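Local coordinates for protein G/U mismatch-specific DNA glycosylase (Deinococcus radiodurans, PDB 2C2Q) that belongs to the uracil-DNA glycosylase superfamily and has the layered alpha/beta fold of that family, built round a mostly parallel central sheet, at residues A[26-31]-A[115-120]; A[108-113]-A[147-152]; A[46-51]-A[160-165]. The protein carries 1 engineered substitution. All coordinates share one frame; numbering follows the deposited sequence.

Contact 1 (A[26-31]-A[115-120])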
loop_
_atom_site.group_PDB
_atom_site.type_symbol
_atom_site.label_atom_id
_atom_site.label_comp_id
_atom_site.label_asym_id
_atom_site.label_seq_id
_atom_site.Cartn_x
_atom_site.Cartn_y
_atom_site.Cartn_z
ATOM N N LEU A 26 8.271 -10.421 2.742
ATOM C CA LEU A 26 7.379 -10.035 1.664
ATOM C C LEU A 26 8.145 -9.276 0.587
ATOM O O LEU A 26 9.060 -8.562 0.905
ATOM C CB LEU A 26 6.229 -9.135 2.152
ATOM C CG LEU A 26 5.154 -9.872 3.025
ATOM C CD1 LEU A 26 4.333 -8.719 3.674
ATOM C CD2 LEU A 26 4.276 -10.732 2.247
ATOM N N THR A 27 7.686 -9.473 -0.628
ATOM C CA THR A 27 8.220 -8.703 -1.774
ATOM C C THR A 27 7.718 -7.246 -1.793
ATOM O O THR A 27 8.474 -6.287 -2.111
ATOM C CB THR A 27 7.932 -9.426 -3.100
ATOM O OG1 THR A 27 8.453 -10.784 -3.053
ATOM C CG2 THR A 27 8.755 -8.743 -4.197
ATOM N N LEU A 28 6.462 -7.038 -1.451
ATOM C CA LEU A 28 5.873 -5.757 -1.694
ATOM C C LEU A 28 4.772 -5.513 -0.642
ATOM O O LEU A 28 3.882 -6.344 -0.512
ATOM C CB LEU A 28 5.214 -5.757 -3.084
ATOM C CG LEU A 28 4.175 -4.621 -3.414
ATOM C CD1 LEU A 28 4.868 -3.244 -3.334
ATOM C CD2 LEU A 28 3.514 -4.848 -4.783
ATOM N N VAL A 29 4.851 -4.378 0.027
ATOM C CA VAL A 29 3.707 -3.935 0.831
ATOM C C VAL A 29 3.123 -2.663 0.213
ATOM O O VAL A 29 3.843 -1.669 0.006
ATOM C CB VAL A 29 4.169 -3.658 2.265
ATOM C CG1 VAL A 29 3.079 -2.942 3.113
ATOM C CG2 VAL A 29 4.698 -4.956 2.951
ATOM N N LEU A 30 1.812 -2.702 0.012
ATOM C CA LEU A 30 1.037 -1.611 -0.639
ATOM C C LEU A 30 0.363 -0.836 0.483
ATOM O O LEU A 30 -0.383 -1.423 1.293
ATOM C CB LEU A 30 0.019 -2.158 -1.608
ATOM C CG LEU A 30 0.722 -2.742 -2.860
ATOM C CD1 LEU A 30 -0.068 -3.992 -3.336
ATOM C CD2 LEU A 30 0.906 -1.567 -3.933
ATOM N N VAL A 31 0.681 0.442 0.564
ATOM C CA VAL A 31 0.259 1.280 1.692
ATOM C C VAL A 31 -0.716 2.394 1.230
ATOM O O VAL A 31 -0.340 3.241 0.368
ATOM C CB VAL A 31 1.460 1.957 2.349
ATOM C CG1 VAL A 31 0.982 2.820 3.553
ATOM C CG2 VAL A 31 2.549 0.914 2.767
ATOM N N PRO A 115 10.032 -5.591 4.133
ATOM C CA PRO A 115 9.575 -6.000 2.785
ATOM C C PRO A 115 10.561 -5.482 1.706
ATOM O O PRO A 115 11.258 -4.483 1.974
ATOM C CB PRO A 115 8.221 -5.288 2.650
ATOM C CG PRO A 115 8.374 -4.065 3.534
ATOM C CD PRO A 115 9.177 -4.563 4.748
ATOM N N ARG A 116 10.608 -6.119 0.537
ATOM C CA ARG A 116 11.560 -5.659 -0.518
ATOM C C ARG A 116 11.135 -4.295 -1.085
ATOM O O ARG A 116 11.999 -3.480 -1.460
ATOM C CB ARG A 116 11.702 -6.693 -1.634
ATOM C CG ARG A 116 12.405 -8.048 -1.201
ATOM C CD ARG A 116 13.717 -7.888 -0.409
ATOM N NE ARG A 116 14.612 -6.915 -1.000
ATOM C CZ ARG A 116 15.409 -7.156 -2.050
ATOM N NH1 ARG A 116 15.438 -8.381 -2.617
ATOM N NH2 ARG A 116 16.147 -6.151 -2.544
ATOM N N ILE A 117 9.816 -4.059 -1.128
ATOM C CA ILE A 117 9.279 -2.811 -1.688
ATOM C C ILE A 117 8.167 -2.319 -0.784
ATOM O O ILE A 117 7.392 -3.146 -0.278
ATOM C CB ILE A 117 8.718 -3.001 -3.101
ATOM C CG1 ILE A 117 9.812 -3.576 -4.065
ATOM C CG2 ILE A 117 8.180 -1.639 -3.589
ATOM C CD1 ILE A 117 9.194 -4.209 -5.271
ATOM N N VAL A 118 8.167 -1.008 -0.509
ATOM C CA VAL A 118 6.952 -0.347 0.042
ATOM C C VAL A 118 6.421 0.564 -1.069
ATOM O O VAL A 118 7.152 1.438 -1.521
ATOM C CB VAL A 118 7.284 0.447 1.332
ATOM C CG1 VAL A 118 6.021 1.307 1.805
ATOM C CG2 VAL A 118 7.640 -0.547 2.406
ATOM N N ALA A 119 5.178 0.350 -1.515
ATOM C CA ALA A 119 4.641 1.173 -2.617
ATOM C C ALA A 119 3.395 1.889 -2.073
ATOM O O ALA A 119 2.452 1.241 -1.635
ATOM C CB ALA A 119 4.297 0.348 -3.848
ATOM N N PHE A 120 3.479 3.217 -1.963
ATOM C CA PHE A 120 2.302 4.027 -1.594
ATOM C C PHE A 120 1.320 4.030 -2.745
ATOM O O PHE A 120 1.705 4.232 -3.916
ATOM C CB PHE A 120 2.697 5.465 -1.216
ATOM C CG PHE A 120 3.538 5.502 0.024
ATOM C CD1 PHE A 120 2.914 5.539 1.278
ATOM C CD2 PHE A 120 4.926 5.347 -0.045
ATOM C CE1 PHE A 120 3.638 5.520 2.461
ATOM C CE2 PHE A 120 5.660 5.326 1.163
ATOM C CZ PHE A 120 5.015 5.421 2.389
#
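Leu28 and Ile117 pair in parallel register, as do Val29 with Val118, Leu30 with Ala119 and Val31 with Phe120, where two neighbouring strands run through the core sheet of the alpha/beta fold. On the face carrying Leu28, Leu30, Ile117 and Ala119, the knob is CD1 of Leu28: chi1 of 163° sets CG anti to the backbone N, and chi2 of 61° turns CD1 across to Ile117 CG2 and Ala119 CB, each at 3.7 Å. Small Ala119 forms the dip, for Leu30 also brings CD2 to within 3.9 Å of its CB. Leu176 of helix 171-188 covers this face, touching Leu28 and Ala119.

The opposite face carries Val29, Val31, Val118 and Phe120, and Pro115 extends it at the strand's start. Val29 and Val31 lean back towards the start of the partner segment: Val31 CG2 passes Phe120 to meet Val118 CG1 at 3.6 Å, and Val29 CG2 presses on Pro115 CB, ahead of the strand, at the same distance. Val31 and Phe120 run alongside each other in the same direction, with Val31 CG1 obliquely against CE1.

Backbone bonds run from Val29 N to Ile117 O, Ala119 N to Val29 O and Val31 N to Ala119 O. Arg116 N also bonds to Leu26 O; of the five only Ile117 N to Thr27 O is weak, its angle at the hydrogen 118°.

Contact 2 (A[108-113]-A[147-152])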
loop_
_atom_site.group_PDB
_atom_site.type_symbol
_atom_site.label_atom_id
_atom_site.label_comp_id
_atom_site.label_asym_id
_atom_site.label_seq_id
_atom_site.Cartn_x
_atom_site.Cartn_y
_atom_site.Cartn_z
ATOM N N ARG A 108 7.974 1.898 11.826
ATOM C CA ARG A 108 8.333 0.784 12.734
ATOM C C ARG A 108 8.019 -0.595 12.162
ATOM O O ARG A 108 8.798 -1.526 12.303
ATOM C CB ARG A 108 7.656 0.928 14.078
ATOM C CG ARG A 108 8.181 2.106 14.863
ATOM C CD ARG A 108 7.273 2.563 16.045
ATOM N NE ARG A 108 6.924 1.501 16.987
ATOM C CZ ARG A 108 5.675 1.157 17.310
ATOM N NH1 ARG A 108 4.642 1.803 16.755
ATOM N NH2 ARG A 108 5.451 0.167 18.185
ATOM N N LYS A 109 6.863 -0.714 11.503
ATOM C CA LYS A 109 6.515 -1.927 10.834
ATOM C C LYS A 109 7.508 -2.258 9.689
ATOM O O LYS A 109 7.827 -3.389 9.467
ATOM C CB LYS A 109 5.072 -1.831 10.307
ATOM C CG LYS A 109 4.016 -1.776 11.424
ATOM C CD LYS A 109 2.656 -1.318 10.850
ATOM C CE LYS A 109 1.742 -0.954 11.952
ATOM N NZ LYS A 109 0.413 -0.398 11.426
ATOM N N VAL A 110 7.881 -1.257 8.892
ATOM C CA VAL A 110 8.740 -1.494 7.758
ATOM C C VAL A 110 10.110 -2.001 8.249
ATOM O O VAL A 110 10.694 -2.881 7.640
ATOM C CB VAL A 110 8.889 -0.240 6.922
ATOM C CG1 VAL A 110 9.927 -0.442 5.830
ATOM C CG2 VAL A 110 7.543 0.089 6.256
ATOM N N GLU A 111 10.548 -1.427 9.353
ATOM C CA GLU A 111 11.858 -1.748 9.962
ATOM C C GLU A 111 11.826 -3.177 10.477
ATOM O O GLU A 111 12.811 -3.898 10.393
ATOM C CB GLU A 111 12.154 -0.801 11.126
ATOM C CG GLU A 111 13.395 -1.215 11.953
ATOM C CD GLU A 111 14.652 -1.466 11.112
ATOM O OE1 GLU A 111 14.898 -0.722 10.125
ATOM O OE2 GLU A 111 15.421 -2.415 11.434
ATOM N N HIS A 112 10.698 -3.540 11.075
ATOM C CA HIS A 112 10.503 -4.875 11.601
ATOM C C HIS A 112 10.384 -5.937 10.513
ATOM O O HIS A 112 11.146 -6.923 10.493
ATOM C CB HIS A 112 9.315 -4.908 12.587
ATOM C CG HIS A 112 9.039 -6.281 13.102
ATOM N ND1 HIS A 112 9.789 -6.862 14.115
ATOM C CD2 HIS A 112 8.181 -7.235 12.680
ATOM C CE1 HIS A 112 9.364 -8.097 14.316
ATOM N NE2 HIS A 112 8.380 -8.340 13.469
ATOM N N TYR A 113 9.463 -5.758 9.558
ATOM C CA TYR A 113 9.172 -6.784 8.553
ATOM C C TYR A 113 10.089 -6.753 7.316
ATOM O O TYR A 113 10.155 -7.743 6.585
ATOM C CB TYR A 113 7.726 -6.591 8.102
ATOM C CG TYR A 113 6.741 -6.896 9.187
ATOM C CD1 TYR A 113 6.558 -8.233 9.604
ATOM C CD2 TYR A 113 5.961 -5.883 9.782
ATOM C CE1 TYR A 113 5.637 -8.531 10.617
ATOM C CE2 TYR A 113 5.047 -6.189 10.785
ATOM C CZ TYR A 113 4.888 -7.496 11.175
ATOM O OH TYR A 113 3.982 -7.853 12.167
ATOM N N ASP A 147 15.095 7.599 7.164
ATOM C CA ASP A 147 15.852 6.445 6.722
ATOM C C ASP A 147 15.089 5.124 6.805
ATOM O O ASP A 147 14.023 5.049 7.406
ATOM C CB ASP A 147 17.254 6.357 7.304
ATOM C CG ASP A 147 18.208 5.783 6.298
ATOM O OD1 ASP A 147 19.065 4.939 6.665
ATOM O OD2 ASP A 147 18.126 6.098 5.089
ATOM N N TRP A 148 15.666 4.086 6.201
ATOM C CA TRP A 148 14.863 3.083 5.561
ATOM C C TRP A 148 15.804 1.924 5.245
ATOM O O TRP A 148 16.971 2.145 4.831
ATOM C CB TRP A 148 14.339 3.749 4.261
ATOM C CG TRP A 148 13.065 3.269 3.694
ATOM C CD1 TRP A 148 12.930 2.390 2.659
ATOM C CD2 TRP A 148 11.729 3.649 4.076
ATOM N NE1 TRP A 148 11.599 2.177 2.390
ATOM C CE2 TRP A 148 10.838 2.939 3.239
ATOM C CE3 TRP A 148 11.193 4.504 5.043
ATOM C CZ2 TRP A 148 9.430 3.058 3.346
ATOM C CZ3 TRP A 148 9.789 4.616 5.155
ATOM C CH2 TRP A 148 8.935 3.890 4.324
ATOM N N PRO A 149 15.337 0.690 5.422
ATOM C CA PRO A 149 16.174 -0.458 5.081
ATOM C C PRO A 149 16.544 -0.300 3.594
ATOM O O PRO A 149 15.646 -0.066 2.744
ATOM C CB PRO A 149 15.251 -1.668 5.328
ATOM C CG PRO A 149 14.163 -1.127 6.320
ATOM C CD PRO A 149 13.985 0.293 5.875
ATOM N N ALA A 150 17.838 -0.414 3.289
ATOM C CA ALA A 150 18.349 -0.119 1.960
ATOM C C ALA A 150 17.797 -1.118 0.966
ATOM O O ALA A 150 17.765 -0.864 -0.257
ATOM C CB ALA A 150 19.871 -0.247 1.952
ATOM N N GLU A 151 17.390 -2.279 1.483
ATOM C CA GLU A 151 16.939 -3.329 0.559
ATOM C C GLU A 151 15.435 -3.188 0.420
ATOM O O GLU A 151 14.795 -4.001 -0.298
ATOM C CB GLU A 151 17.386 -4.722 1.011
ATOM C CG GLU A 151 18.866 -4.970 0.642
ATOM C CD GLU A 151 19.510 -6.125 1.395
ATOM O OE1 GLU A 151 19.196 -6.301 2.604
ATOM O OE2 GLU A 151 20.357 -6.842 0.751
ATOM N N THR A 152 14.921 -2.127 1.043
ATOM C CA THR A 152 13.460 -1.729 0.947
ATOM C C THR A 152 13.309 -0.499 0.033
ATOM O O THR A 152 13.534 0.603 0.442
ATOM C CB THR A 152 12.830 -1.365 2.337
ATOM O OG1 THR A 152 12.838 -2.513 3.206
ATOM C CG2 THR A 152 11.290 -1.012 2.167
#
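Val110 meets Trp148, Pro149 and Thr152 through a single methyl group, CG1, and these apolar touches carry the contact. Its chi1 of 173° sets CG1 anti to the backbone N, pointing off the helix into the loop. There it lies 3.9 Å from the CG2 methyl of Thr152. CZ2 of Trp148 is 4.3 Å from Val110 CG1, which meets the indole obliquely. The valine and proline side chains cross at about a right angle. The proline atom nearest Val110 CG1 is Pro149 CD, the carbon bonded to the ring nitrogen, at 4.1 Å.

Polar groups add no hydrogen bond between the segments. Glu111, its chain folded back at chi2 (52°), has OE1 3.9 Å from Pro149 CG, a van der Waals approach, while its OE2 forms a salt bridge with Arg114. Within the loop, Thr152 N bonds to Pro149 O at 2.8 Å and closes a type I turn; the hydroxyl OG1 of Thr152 is taken up by Pro115 O.

The contact thus joins the last turns of helix 103-113 to the loop just before strand 153-156, and both rest on strand 117-120, where Val118 touches Val110, Trp148 and Thr152 alike.

Contact 3 (A[46-51]-A[160-165])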
loop_
_atom_site.group_PDB
_atom_site.type_symbol
_atom_site.label_atom_id
_atom_site.label_comp_id
_atom_site.label_asym_id
_atom_site.label_seq_id
_atom_site.Cartn_x
_atom_site.Cartn_y
_atom_site.Cartn_z
ATOM N N TYR A 46 -9.683 -1.548 -0.164
ATOM C CA TYR A 46 -10.103 -1.048 -1.503
ATOM C C TYR A 46 -11.402 -1.730 -1.914
ATOM O O TYR A 46 -11.494 -2.329 -3.031
ATOM C CB TYR A 46 -8.966 -1.315 -2.510
ATOM C CG TYR A 46 -7.665 -0.715 -2.064
ATOM C CD1 TYR A 46 -7.408 0.680 -2.188
ATOM C CD2 TYR A 46 -6.686 -1.520 -1.495
ATOM C CE1 TYR A 46 -6.214 1.223 -1.735
ATOM C CE2 TYR A 46 -5.470 -1.001 -1.041
ATOM C CZ TYR A 46 -5.224 0.384 -1.143
ATOM O OH TYR A 46 -4.061 0.951 -0.705
ATOM N N ALA A 47 -12.391 -1.671 -0.995
ATOM C CA ALA A 47 -13.644 -2.382 -1.157
ATOM C C ALA A 47 -14.719 -1.618 -1.960
ATOM O O ALA A 47 -15.754 -2.208 -2.302
ATOM C CB ALA A 47 -14.219 -2.848 0.231
ATOM N N ASN A 48 -14.512 -0.324 -2.195
ATOM C CA ASN A 48 -15.426 0.462 -3.038
ATOM C C ASN A 48 -15.358 -0.183 -4.412
ATOM O O ASN A 48 -14.289 -0.359 -4.991
ATOM C CB ASN A 48 -15.002 1.916 -3.093
ATOM C CG ASN A 48 -15.876 2.749 -4.026
ATOM O OD1 ASN A 48 -16.322 2.257 -5.066
ATOM N ND2 ASN A 48 -16.118 3.986 -3.661
ATOM N N PRO A 49 -16.506 -0.619 -4.905
ATOM C CA PRO A 49 -16.517 -1.426 -6.114
ATOM C C PRO A 49 -15.981 -0.671 -7.344
ATOM O O PRO A 49 -15.612 -1.319 -8.300
ATOM C CB PRO A 49 -17.999 -1.750 -6.318
ATOM C CG PRO A 49 -18.638 -1.504 -5.004
ATOM C CD PRO A 49 -17.853 -0.392 -4.331
ATOM N N GLU A 50 -15.941 0.663 -7.319
ATOM C CA GLU A 50 -15.379 1.473 -8.436
ATOM C C GLU A 50 -13.876 1.785 -8.247
ATOM O O GLU A 50 -13.248 2.458 -9.090
ATOM C CB GLU A 50 -16.155 2.770 -8.592
ATOM C CG GLU A 50 -17.615 2.519 -8.943
ATOM C CD GLU A 50 -18.357 3.802 -9.232
ATOM O OE1 GLU A 50 -18.479 4.642 -8.310
ATOM O OE2 GLU A 50 -18.814 3.974 -10.392
ATOM N N ASN A 51 -13.317 1.396 -7.091
ATOM C CA ASN A 51 -11.899 1.560 -6.866
ATOM C C ASN A 51 -11.183 0.531 -7.741
ATOM O O ASN A 51 -11.561 -0.640 -7.716
ATOM C CB ASN A 51 -11.530 1.336 -5.361
ATOM C CG ASN A 51 -10.098 1.746 -5.094
ATOM O OD1 ASN A 51 -9.174 1.150 -5.662
ATOM N ND2 ASN A 51 -9.891 2.795 -4.284
ATOM N N THR A 160 -5.945 4.596 -7.282
ATOM C CA THR A 160 -6.960 3.812 -7.952
ATOM C C THR A 160 -8.362 4.252 -7.514
ATOM O O THR A 160 -9.336 3.622 -7.875
ATOM C CB THR A 160 -6.758 2.318 -7.691
ATOM O OG1 THR A 160 -6.716 2.110 -6.261
ATOM C CG2 THR A 160 -5.384 1.838 -8.242
ATOM N N SER A 161 -8.445 5.307 -6.695
ATOM C CA SER A 161 -9.729 5.772 -6.215
ATOM C C SER A 161 -10.546 6.395 -7.363
ATOM O O SER A 161 -9.937 6.915 -8.313
ATOM C CB SER A 161 -9.483 6.693 -5.035
ATOM O OG SER A 161 -10.018 7.953 -5.338
ATOM N N PRO A 162 -11.883 6.282 -7.313
ATOM C CA PRO A 162 -12.740 6.697 -8.438
ATOM C C PRO A 162 -12.538 8.160 -8.805
ATOM O O PRO A 162 -12.507 8.474 -10.006
ATOM C CB PRO A 162 -14.168 6.399 -7.941
ATOM C CG PRO A 162 -14.013 5.423 -6.861
ATOM C CD PRO A 162 -12.669 5.696 -6.207
ATOM N N LEU A 163 -12.340 9.007 -7.798
ATOM C CA LEU A 163 -12.002 10.430 -7.937
ATOM C C LEU A 163 -10.690 10.701 -8.712
ATOM O O LEU A 163 -10.257 11.875 -8.826
ATOM C CB LEU A 163 -11.836 11.050 -6.529
ATOM C CG LEU A 163 -13.004 11.597 -5.688
ATOM C CD1 LEU A 163 -12.917 11.044 -4.273
ATOM C CD2 LEU A 163 -13.046 13.146 -5.639
ATOM N N GLY A 164 -10.023 9.644 -9.190
ATOM C CA GLY A 164 -8.715 9.815 -9.819
ATOM C C GLY A 164 -8.620 9.168 -11.180
ATOM O O GLY A 164 -7.524 9.069 -11.709
ATOM N N HIS A 165 -9.755 8.725 -11.732
ATOM C CA HIS A 165 -9.840 7.953 -13.001
ATOM C C HIS A 165 -9.087 8.696 -14.139
ATOM O O HIS A 165 -8.351 8.087 -14.929
ATOM C CB HIS A 165 -11.334 7.692 -13.319
ATOM C CG HIS A 165 -11.586 6.876 -14.553
ATOM N ND1 HIS A 165 -11.656 5.497 -14.541
ATOM C CD2 HIS A 165 -11.838 7.249 -15.832
ATOM C CE1 HIS A 165 -11.913 5.054 -15.760
ATOM N NE2 HIS A 165 -12.029 6.096 -16.564
#
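Asn51 and Thr160 face each other across two loops, their side chains joined by one short hydrogen bond: Thr160 OG1 donates to Asn51 OD1 at 2.7 Å. The side chains cross at a slant, and the hydroxyl comes in at 128° to the C=O bond, tilted 21° from the amide plane. Thr160 has chi1 near 55°, which puts OG1 between its own backbone N and carbonyl carbon and turns it to the asparagine. The same OD1 accepts the backbone N of Phe53, capping the start of helix 53-59, so two donors fix the rotation of the amide. Its other end, ND2, is 3.6 Å from Ser161 CA and lies at the edge of the Tyr46 ring, in the ring plane. The backbones are also close, with Asn51 CA directing its hydrogen to Thr160 O at 3.4 Å.

Farther out, the ring of Pro162 is set against the turn 48-51. Its CG lies 3.8 Å from Glu50 CB, near Glu50 O, and 4.1 Å from Asn48 ND2. That turn is held from within: Asn48 OD1 accepts from Glu50 N at 2.8 Å, an Asx turn, and Asn51 N bonds to Asn48 O in a type I turn.

Tyr46 stacks on Phe53, and its OH is hydrogen-bonded to Thr121 OG1; a bound acetate ion, probably from the crystallisation liquor, lies about 3 Å from its side chain. Both loops lie beyond the carboxyl ends of the parallel strands, consistent with the place where members of this superfamily form their active-site pocket, and the bond between the helix-capping Asn51 and Thr160 of the loop 160-165 ties them together.

Along the chain the segments come in the order 26-31, 46-51, 108-113, 115-120, 147-152 and 160-165. Those of contact 1 alternate with those of each other contact, whereas contact 2 is nested inside the loop closed by contact 3. Contact 1 lies deepest, in the middle of the sheet, its centre 10 Å from that of contact 2 and 20 Å from that of contact 3. After a short link helix 103-113 is followed by strand 117-120, and contacts 1 and 2 touch, Arg116 NE bonding to Glu151 O. At the far end of the strands Val31 touches Tyr46 OH. Contacts 2 and 3, centres 28 Å apart, lie on opposite sides of the chain's centre, bridged by the sheet.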